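Local coordinates for protein activated BY transcription factor SSRB (Salmonella enterica, PDB 2WNW) that belongs to glycosyl hydrolase family 30, built from a TIM barrel and a beta-sandwich domain, and goes by the name SrfJ, at residues S7-P10 / Y11-Q14; L361-N364 / H365-G369. All blocks are in the same frame, centred on the assembly; numbering follows the deposited sequence.

Contact 1 (S7-P10 / Y11-Q14)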
loop_
_atom_site.group_PDB
_atom_site.type_symbol
_atom_site.label_atom_id
_atom_site.label_comp_id
_atom_site.label_asym_id
_atom_site.label_seq_id
_atom_site.Cartn_x
_atom_site.Cartn_y
_atom_site.Cartn_z
ATOM N N SER A 7 24.190 5.154 -4.423
ATOM C CA SER A 7 24.003 4.013 -3.537
ATOM C C SER A 7 24.621 4.137 -2.150
ATOM O O SER A 7 25.742 4.627 -1.988
ATOM C CB SER A 7 24.555 2.752 -4.210
ATOM O OG SER A 7 24.046 2.612 -5.524
ATOM N N SER A 8 23.872 3.679 -1.153
ATOM C CA SER A 8 24.327 3.688 0.230
ATOM C C SER A 8 24.322 2.264 0.765
ATOM O O SER A 8 23.404 1.487 0.499
ATOM C CB SER A 8 23.419 4.557 1.109
ATOM O OG SER A 8 23.576 5.934 0.817
ATOM N N ASP A 9 25.368 1.933 1.510
ATOM C CA ASP A 9 25.532 0.622 2.121
ATOM C C ASP A 9 25.883 0.953 3.567
ATOM O O ASP A 9 27.054 0.947 3.951
ATOM C CB ASP A 9 26.684 -0.121 1.436
ATOM C CG ASP A 9 26.873 -1.538 1.953
ATOM O OD1 ASP A 9 27.664 -2.275 1.332
ATOM O OD2 ASP A 9 26.248 -1.917 2.967
ATOM N N PRO A 10 24.867 1.265 4.386
ATOM C CA PRO A 10 25.081 1.611 5.793
ATOM C C PRO A 10 25.947 0.648 6.605
ATOM O O PRO A 10 26.778 1.089 7.394
ATOM C CB PRO A 10 23.655 1.751 6.341
ATOM C CG PRO A 10 22.835 0.891 5.422
ATOM C CD PRO A 10 23.428 1.201 4.077
ATOM N N TYR A 11 25.766 -0.656 6.426
ATOM C CA TYR A 11 26.575 -1.605 7.181
ATOM C C TYR A 11 28.067 -1.475 6.885
ATOM O O TYR A 11 28.900 -1.933 7.667
ATOM C CB TYR A 11 26.094 -3.039 6.941
ATOM C CG TYR A 11 24.903 -3.404 7.807
ATOM C CD1 TYR A 11 25.004 -3.401 9.200
ATOM C CD2 TYR A 11 23.676 -3.735 7.239
ATOM C CE1 TYR A 11 23.904 -3.723 10.011
ATOM C CE2 TYR A 11 22.571 -4.055 8.034
ATOM C CZ TYR A 11 22.691 -4.048 9.415
ATOM O OH TYR A 11 21.599 -4.369 10.194
ATOM N N ARG A 12 28.407 -0.854 5.759
ATOM C CA ARG A 12 29.810 -0.642 5.417
ATOM C C ARG A 12 30.153 0.839 5.531
ATOM O O ARG A 12 31.219 1.276 5.102
ATOM C CB ARG A 12 30.118 -1.132 4.001
ATOM C CG ARG A 12 30.116 -2.641 3.843
ATOM C CD ARG A 12 30.660 -3.027 2.478
ATOM N NE ARG A 12 30.597 -4.465 2.236
ATOM C CZ ARG A 12 31.063 -5.056 1.140
ATOM N NH1 ARG A 12 31.630 -4.332 0.183
ATOM N NH2 ARG A 12 30.962 -6.372 0.997
ATOM N N GLN A 13 29.243 1.612 6.115
ATOM C CA GLN A 13 29.460 3.043 6.289
ATOM C C GLN A 13 29.708 3.778 4.967
ATOM O O GLN A 13 30.430 4.774 4.933
ATOM C CB GLN A 13 30.643 3.281 7.236
ATOM C CG GLN A 13 30.447 2.725 8.642
ATOM C CD GLN A 13 29.569 3.612 9.504
ATOM O OE1 GLN A 13 28.452 3.959 9.123
ATOM N NE2 GLN A 13 30.073 3.982 10.680
ATOM N N GLN A 14 29.123 3.274 3.884
ATOM C CA GLN A 14 29.252 3.898 2.566
ATOM C C GLN A 14 27.937 4.605 2.264
ATOM O O GLN A 14 26.904 3.957 2.127
ATOM C CB GLN A 14 29.508 2.848 1.484
ATOM C CG GLN A 14 30.934 2.814 0.976
ATOM C CD GLN A 14 31.922 2.448 2.054
ATOM O OE1 GLN A 14 31.899 1.335 2.577
ATOM N NE2 GLN A 14 32.797 3.385 2.399
HETATM O O HOH W 1 24.136 -1.776 4.376
#

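Contact 2 (L361-N364 / H365-G369)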
loop_
_atom_site.group_PDB
_atom_site.type_symbol
_atom_site.label_atom_id
_atom_site.label_comp_id
_atom_site.label_asym_id
_atom_site.label_seq_id
_atom_site.Cartn_x
_atom_site.Cartn_y
_atom_site.Cartn_z
ATOM N N LEU A 361 31.187 18.560 14.227
ATOM C CA LEU A 361 29.871 18.354 13.630
ATOM C C LEU A 361 29.747 16.869 13.284
ATOM O O LEU A 361 30.683 16.277 12.747
ATOM C CB LEU A 361 29.755 19.207 12.360
ATOM C CG LEU A 361 28.379 19.582 11.816
ATOM C CD1 LEU A 361 27.619 20.368 12.864
ATOM C CD2 LEU A 361 28.535 20.421 10.558
ATOM N N ARG A 362 28.597 16.272 13.585
ATOM C CA ARG A 362 28.375 14.850 13.321
ATOM C C ARG A 362 27.088 14.583 12.539
ATOM O O ARG A 362 26.021 15.088 12.893
ATOM C CB ARG A 362 28.327 14.096 14.652
ATOM C CG ARG A 362 27.795 12.678 14.580
ATOM C CD ARG A 362 26.943 12.377 15.807
ATOM N NE ARG A 362 27.633 12.715 17.050
ATOM C CZ ARG A 362 27.040 12.812 18.236
ATOM N NH1 ARG A 362 25.736 12.598 18.348
ATOM N NH2 ARG A 362 27.750 13.120 19.313
ATOM N N ARG A 363 27.196 13.786 11.479
ATOM C CA ARG A 363 26.038 13.437 10.660
ATOM C C ARG A 363 25.610 11.998 10.927
ATOM O O ARG A 363 26.371 11.058 10.680
ATOM C CB ARG A 363 26.364 13.601 9.173
ATOM C CG ARG A 363 26.326 15.037 8.682
ATOM C CD ARG A 363 26.773 15.131 7.240
ATOM N NE ARG A 363 28.195 14.835 7.104
ATOM C CZ ARG A 363 28.825 14.724 5.940
ATOM N NH1 ARG A 363 28.157 14.883 4.805
ATOM N NH2 ARG A 363 30.124 14.453 5.911
ATOM N N ASN A 364 24.393 11.830 11.433
ATOM C CA ASN A 364 23.868 10.503 11.729
ATOM C C ASN A 364 23.324 9.831 10.472
ATOM O O ASN A 364 23.166 10.477 9.437
ATOM C CB ASN A 364 22.778 10.605 12.798
ATOM C CG ASN A 364 23.335 11.013 14.149
ATOM O OD1 ASN A 364 24.248 10.371 14.668
ATOM N ND2 ASN A 364 22.794 12.086 14.723
ATOM N N HIS A 365 23.038 8.534 10.561
ATOM C CA HIS A 365 22.517 7.792 9.414
ATOM C C HIS A 365 21.288 8.468 8.806
ATOM O O HIS A 365 21.126 8.499 7.586
ATOM C CB HIS A 365 22.155 6.355 9.819
ATOM C CG HIS A 365 23.328 5.422 9.890
ATOM N ND1 HIS A 365 24.577 5.823 10.316
ATOM C CD2 HIS A 365 23.430 4.098 9.627
ATOM C CE1 HIS A 365 25.395 4.785 10.314
ATOM N NE2 HIS A 365 24.724 3.726 9.901
ATOM N N SER A 366 20.422 9.002 9.659
ATOM C CA SER A 366 19.202 9.658 9.195
ATOM C C SER A 366 19.476 10.788 8.202
ATOM O O SER A 366 18.698 10.998 7.275
ATOM C CB SER A 366 18.407 10.193 10.387
ATOM O OG SER A 366 19.179 11.118 11.130
ATOM N N TRP A 367 20.578 11.508 8.383
ATOM C CA TRP A 367 20.908 12.600 7.470
ATOM C C TRP A 367 21.071 12.051 6.051
ATOM O O TRP A 367 20.564 12.634 5.095
ATOM C CB TRP A 367 22.203 13.300 7.902
ATOM C CG TRP A 367 22.492 14.564 7.127
ATOM C CD1 TRP A 367 21.970 15.805 7.358
ATOM C CD2 TRP A 367 23.350 14.696 5.984
ATOM N NE1 TRP A 367 22.450 16.706 6.430
ATOM C CE2 TRP A 367 23.297 16.051 5.574
ATOM C CE3 TRP A 367 24.157 13.803 5.263
ATOM C CZ2 TRP A 367 24.021 16.532 4.473
ATOM C CZ3 TRP A 367 24.877 14.281 4.170
ATOM C CH2 TRP A 367 24.802 15.635 3.787
ATOM N N TYR A 368 21.771 10.927 5.917
ATOM C CA TYR A 368 21.977 10.322 4.601
ATOM C C TYR A 368 20.685 9.707 4.073
ATOM O O TYR A 368 20.435 9.723 2.870
ATOM C CB TYR A 368 23.076 9.255 4.651
ATOM C CG TYR A 368 24.408 9.794 5.110
ATOM C CD1 TYR A 368 24.800 9.697 6.444
ATOM C CD2 TYR A 368 25.260 10.444 4.216
ATOM C CE1 TYR A 368 26.005 10.237 6.880
ATOM C CE2 TYR A 368 26.469 10.990 4.643
ATOM C CZ TYR A 368 26.833 10.884 5.974
ATOM O OH TYR A 368 28.015 11.440 6.406
ATOM N N GLY A 369 19.866 9.175 4.979
ATOM C CA GLY A 369 18.601 8.587 4.576
ATOM C C GLY A 369 17.705 9.642 3.951
ATOM O O GLY A 369 17.128 9.430 2.888
#

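Contact 1 (S7-P10 / Y11-Q14)
D9 and Q14 pair as antiparallel, hydrogen-bonded neighbours: D9 N gives a short bond to Q14 O (2.6 Å), and Q14 N returns one to D9 O (3.1 Å). R12 N also binds D9 O, at 2.9 Å, from the opposite face of that carbonyl, so the one oxygen is gripped from both sides. Q13 N donates to P10 O (2.8 Å); this bond and that of R12 N to D9 O are successive, overlapping turn bonds within the D9-Q14 pair. Q13, with positive phi (58°), and Q14 both face D9, which makes this a G1 beta bulge at the end of a hairpin.

The D9 carboxylate swings over the turn because CG stands anti to the backbone N (chi1 -176°). A water bridges it to the turn, donating to OD2 (2.5 Å) and accepting from Y11 N. OD1 rests on the extended aliphatic chain of R12, 3.3 Å from CD.

Further out, S8 OG is tied to H372 and to L16 N, and P10 packs on W310 and I307 of helix 305-322. The long salt bridge from D9 OD1 to R12 NE (3.8 Å), with the oxygen well out of the guanidinium plane, implies charge attraction without a directed N-H bond.

Contact 2 (L361-N364 / H365-G369)
R363 lays its aliphatic chain on the indole of W367. This is a CH-pi contact: CD of R363 sits 3.6 Å from the centroid of the six-membered ring of W367, 13° off its normal. Beyond CD the chain bends at chi3 (-69°), which carries the guanidinium past the rim of the indole; R363 NH1 ends 3.4 Å from W367 CZ3, and the two planes stand steeply to one another, at 68°.

Y368 reaches the same guanidinium from another direction. Its hydroxyl lies over the centre of one face, with OH 3.4 Å from R363 CZ, and this is a van der Waals contact, since the nearby R363 NE-H does not point at the oxygen. W367 CE3 in turn lies over one face of the Y368 ring, toward its rim.

All this happens where strand 360-363, an outermost strand of a three-stranded sheet, runs into helix 365-374 in the TIM-barrel domain. The two short segments run obliquely to one another, and N364 makes the corner between them.

Of the polar contacts, one backbone bond spans the corner: W367 N donates to N364 O (3.0 Å). Y368 CD1 comes to 3.5 Å from the same N364 O. The side-chain amide of N364 turns away from the helix, its CG anti to the carbonyl carbon, and ND2 donates to A350 O and to Q353. Outside the corner, W367 stacks on H81 and Y368 on F15.

How the contacts relate
Contact 1 comes first along the chain, at the tip of strand 2-9 in the mixed sheet that includes the beta-sandwich strands; contact 2 follows some 350 residues later, at the start of helix 365-374 in the TIM-barrel domain. Their centres are nevertheless only about 12 Å apart, and they touch: Q13 OE1 packs 3.4 Å from CE1 of H365, and P10 CB meets the same imidazole. F15, just beyond the hairpin turn, meets H365 edge-to-face, while W310 of helix 305-322 is common ground for S8 and H365. The N-terminal hairpin is thereby packed onto the last barrel-domain helix, joining the two parts of the protein.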